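Local coordinates for ABC transporter periplasmic peptide-binding protein (Pseudoalteromonas, PDB 4QFL) that binds dipeptides such as Ala-Phe in the periplasm, probably delivering them to an ABC transporter for uptake, at residues Gln311-Ile319 and Ser398-Asn406. Sequence-based numbering, arbitrary orientation.
Sequences QALVHAIDI and SDLRKIGVN
Asp399, on the helix 389-401, reaches the connection between the helices 307-314 and 319-325 and accepts a bond from its backbone, an example of a carboxylate on one helix taking a backbone N-H from the link between two others. Asp318 N donates to Asp399 OD2 at 2.8 Å, nearly straight at 169°, yet the donor lies well above the carboxylate plane. The backbone of Asp399 puts CB 3.2 Å from Ala316 O; chi1 (-78°), with CG beside the backbone N, then carries OD2 to Asp318 N and against Asp318 CB. A water donates to both Asp399 OD2 and Asp318 O, so this carboxylate oxygen accepts two bonds; a second water joins Ala316 O to Asp399 O. Asp318 turns its own carboxylate to the N-terminus of the next helix, where OD1 caps Lys321 N, and the nearby like charges are probably eased by these N-H groups.

Beyond this polar end the contact is apolar. Ala316 CB touches both Leu400 CD2 and Ile403 CD1, the latter at 3.7 Å, the three carbons forming a triangle. Leu313 and Leu400 run roughly perpendicular, their CD2 methyls meeting at 3.7 Å, and the same Leu313 methyl touches Val405 CG2. From the Asp399 side, Ile317 extends CD1 to Leu400 CG (4.0 Å). Gly404, with positive phi, forms a Schellman motif after the last helical turn, and the chain then brings Val405 back to this surface.

Trp295 of the strand 291-297 packs on Leu313, Ile317 and Leu400, while Leu363 of the helix 356-363 touches another group, Ala312, Ile403 and Val405.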
# COMPACT_ATOMS: atom_id res chain seq x y z
N GLN A 311 3.59 19.71 18.49
CA GLN A 311 3.80 20.98 17.82
C GLN A 311 5.24 21.47 17.97
O GLN A 311 5.87 21.90 17.01
CB GLN A 311 2.82 22.02 18.36
CG GLN A 311 1.37 21.60 18.21
CD GLN A 311 0.41 22.49 18.98
OE1 GLN A 311 -0.80 22.34 18.86
NE2 GLN A 311 0.95 23.41 19.78
N ALA A 312 5.76 21.40 19.19
CA ALA A 312 7.15 21.79 19.44
C ALA A 312 8.15 21.03 18.56
O ALA A 312 9.05 21.64 17.99
CB ALA A 312 7.49 21.63 20.92
N LEU A 313 8.00 19.72 18.43
CA LEU A 313 8.96 18.91 17.69
C LEU A 313 8.97 19.22 16.18
O LEU A 313 10.03 19.27 15.55
CB LEU A 313 8.67 17.42 17.89
CG LEU A 313 8.94 16.77 19.25
CD1 LEU A 313 8.19 15.46 19.35
CD2 LEU A 313 10.43 16.55 19.47
N VAL A 314 7.79 19.39 15.61
CA VAL A 314 7.65 19.66 14.19
C VAL A 314 8.37 20.95 13.76
O VAL A 314 8.99 20.98 12.70
CB VAL A 314 6.16 19.75 13.78
CG1 VAL A 314 6.03 20.35 12.40
CG2 VAL A 314 5.51 18.37 13.83
N HIS A 315 8.28 21.99 14.58
CA HIS A 315 8.87 23.29 14.25
C HIS A 315 10.40 23.25 14.19
O HIS A 315 11.04 24.17 13.67
CB HIS A 315 8.41 24.38 15.23
CG HIS A 315 7.02 24.89 14.97
ND1 HIS A 315 6.63 25.40 13.75
CD2 HIS A 315 5.94 24.99 15.78
CE1 HIS A 315 5.37 25.77 13.81
NE2 HIS A 315 4.92 25.54 15.04
N ALA A 316 10.99 22.18 14.71
CA ALA A 316 12.44 22.05 14.77
C ALA A 316 13.01 21.48 13.48
O ALA A 316 14.23 21.39 13.31
CB ALA A 316 12.83 21.19 15.94
N ILE A 317 12.14 21.07 12.57
CA ILE A 317 12.57 20.27 11.42
C ILE A 317 12.80 21.08 10.15
O ILE A 317 11.89 21.72 9.64
CB ILE A 317 11.59 19.12 11.13
CG1 ILE A 317 11.32 18.34 12.41
CG2 ILE A 317 12.15 18.20 10.05
CD1 ILE A 317 12.59 17.78 13.03
N ASP A 318 14.02 21.04 9.66
CA ASP A 318 14.39 21.75 8.45
C ASP A 318 13.86 21.00 7.24
O ASP A 318 14.56 20.18 6.66
CB ASP A 318 15.91 21.87 8.33
CG ASP A 318 16.34 22.90 7.30
OD1 ASP A 318 15.51 23.30 6.45
OD2 ASP A 318 17.52 23.32 7.33
N ILE A 319 12.61 21.29 6.87
CA ILE A 319 11.97 20.56 5.79
C ILE A 319 12.66 20.82 4.46
O ILE A 319 12.72 19.95 3.59
CB ILE A 319 10.46 20.90 5.69
CG1 ILE A 319 9.72 20.35 6.90
CG2 ILE A 319 9.85 20.27 4.44
CD1 ILE A 319 9.91 18.85 7.06
N SER A 398 20.03 15.69 13.97
CA SER A 398 20.76 16.94 14.08
C SER A 398 19.85 18.13 14.42
O SER A 398 20.16 18.93 15.30
CB SER A 398 21.52 17.23 12.78
OG SER A 398 21.82 18.61 12.67
N ASP A 399 18.73 18.26 13.71
CA ASP A 399 17.82 19.38 13.94
C ASP A 399 17.31 19.43 15.37
O ASP A 399 17.25 20.51 15.96
CB ASP A 399 16.61 19.31 12.99
CG ASP A 399 16.94 19.80 11.60
OD1 ASP A 399 17.99 20.44 11.42
OD2 ASP A 399 16.13 19.53 10.68
N LEU A 400 16.91 18.28 15.92
CA LEU A 400 16.26 18.21 17.23
C LEU A 400 17.25 18.36 18.38
O LEU A 400 16.92 18.93 19.41
CB LEU A 400 15.50 16.90 17.38
CG LEU A 400 14.20 16.82 16.59
CD1 LEU A 400 13.73 15.38 16.46
CD2 LEU A 400 13.12 17.67 17.22
N ARG A 401 18.45 17.83 18.19
CA ARG A 401 19.52 18.01 19.17
C ARG A 401 19.66 19.49 19.51
O ARG A 401 20.01 19.85 20.64
CB ARG A 401 20.85 17.47 18.62
CG ARG A 401 22.01 17.54 19.61
CD ARG A 401 23.33 17.14 18.96
NE ARG A 401 24.46 17.25 19.88
CZ ARG A 401 25.06 16.22 20.47
NH1 ARG A 401 24.65 14.98 20.22
NH2 ARG A 401 26.08 16.42 21.29
N LYS A 402 19.36 20.36 18.54
CA LYS A 402 19.58 21.80 18.69
C LYS A 402 18.58 22.49 19.62
O LYS A 402 18.89 23.54 20.21
CB LYS A 402 19.62 22.48 17.32
CG LYS A 402 20.84 22.11 16.50
CD LYS A 402 20.83 22.82 15.16
CE LYS A 402 21.98 22.33 14.28
NZ LYS A 402 21.91 22.92 12.92
N ILE A 403 17.39 21.92 19.74
CA ILE A 403 16.45 22.39 20.74
C ILE A 403 16.54 21.48 21.95
O ILE A 403 15.77 21.63 22.90
CB ILE A 403 15.01 22.37 20.23
CG1 ILE A 403 14.60 20.96 19.82
CG2 ILE A 403 14.87 23.33 19.07
CD1 ILE A 403 13.12 20.81 19.58
N GLY A 404 17.47 20.54 21.92
CA GLY A 404 17.75 19.70 23.07
C GLY A 404 16.99 18.39 23.13
O GLY A 404 16.88 17.77 24.20
N VAL A 405 16.47 17.95 21.99
CA VAL A 405 15.86 16.62 21.92
C VAL A 405 16.85 15.59 21.37
O VAL A 405 17.34 15.71 20.24
CB VAL A 405 14.56 16.61 21.11
CG1 VAL A 405 13.92 15.22 21.16
CG2 VAL A 405 13.61 17.66 21.65
N ASN A 406 17.12 14.58 22.19
CA ASN A 406 18.13 13.57 21.92
C ASN A 406 17.50 12.39 21.21
O ASN A 406 16.85 11.54 21.82
CB ASN A 406 18.79 13.14 23.24
CG ASN A 406 19.66 11.89 23.11
OD1 ASN A 406 20.43 11.74 22.15
ND2 ASN A 406 19.55 11.00 24.09
O HOH W 1 16.43 22.79 14.97
O HOH W 2 16.24 18.87 8.08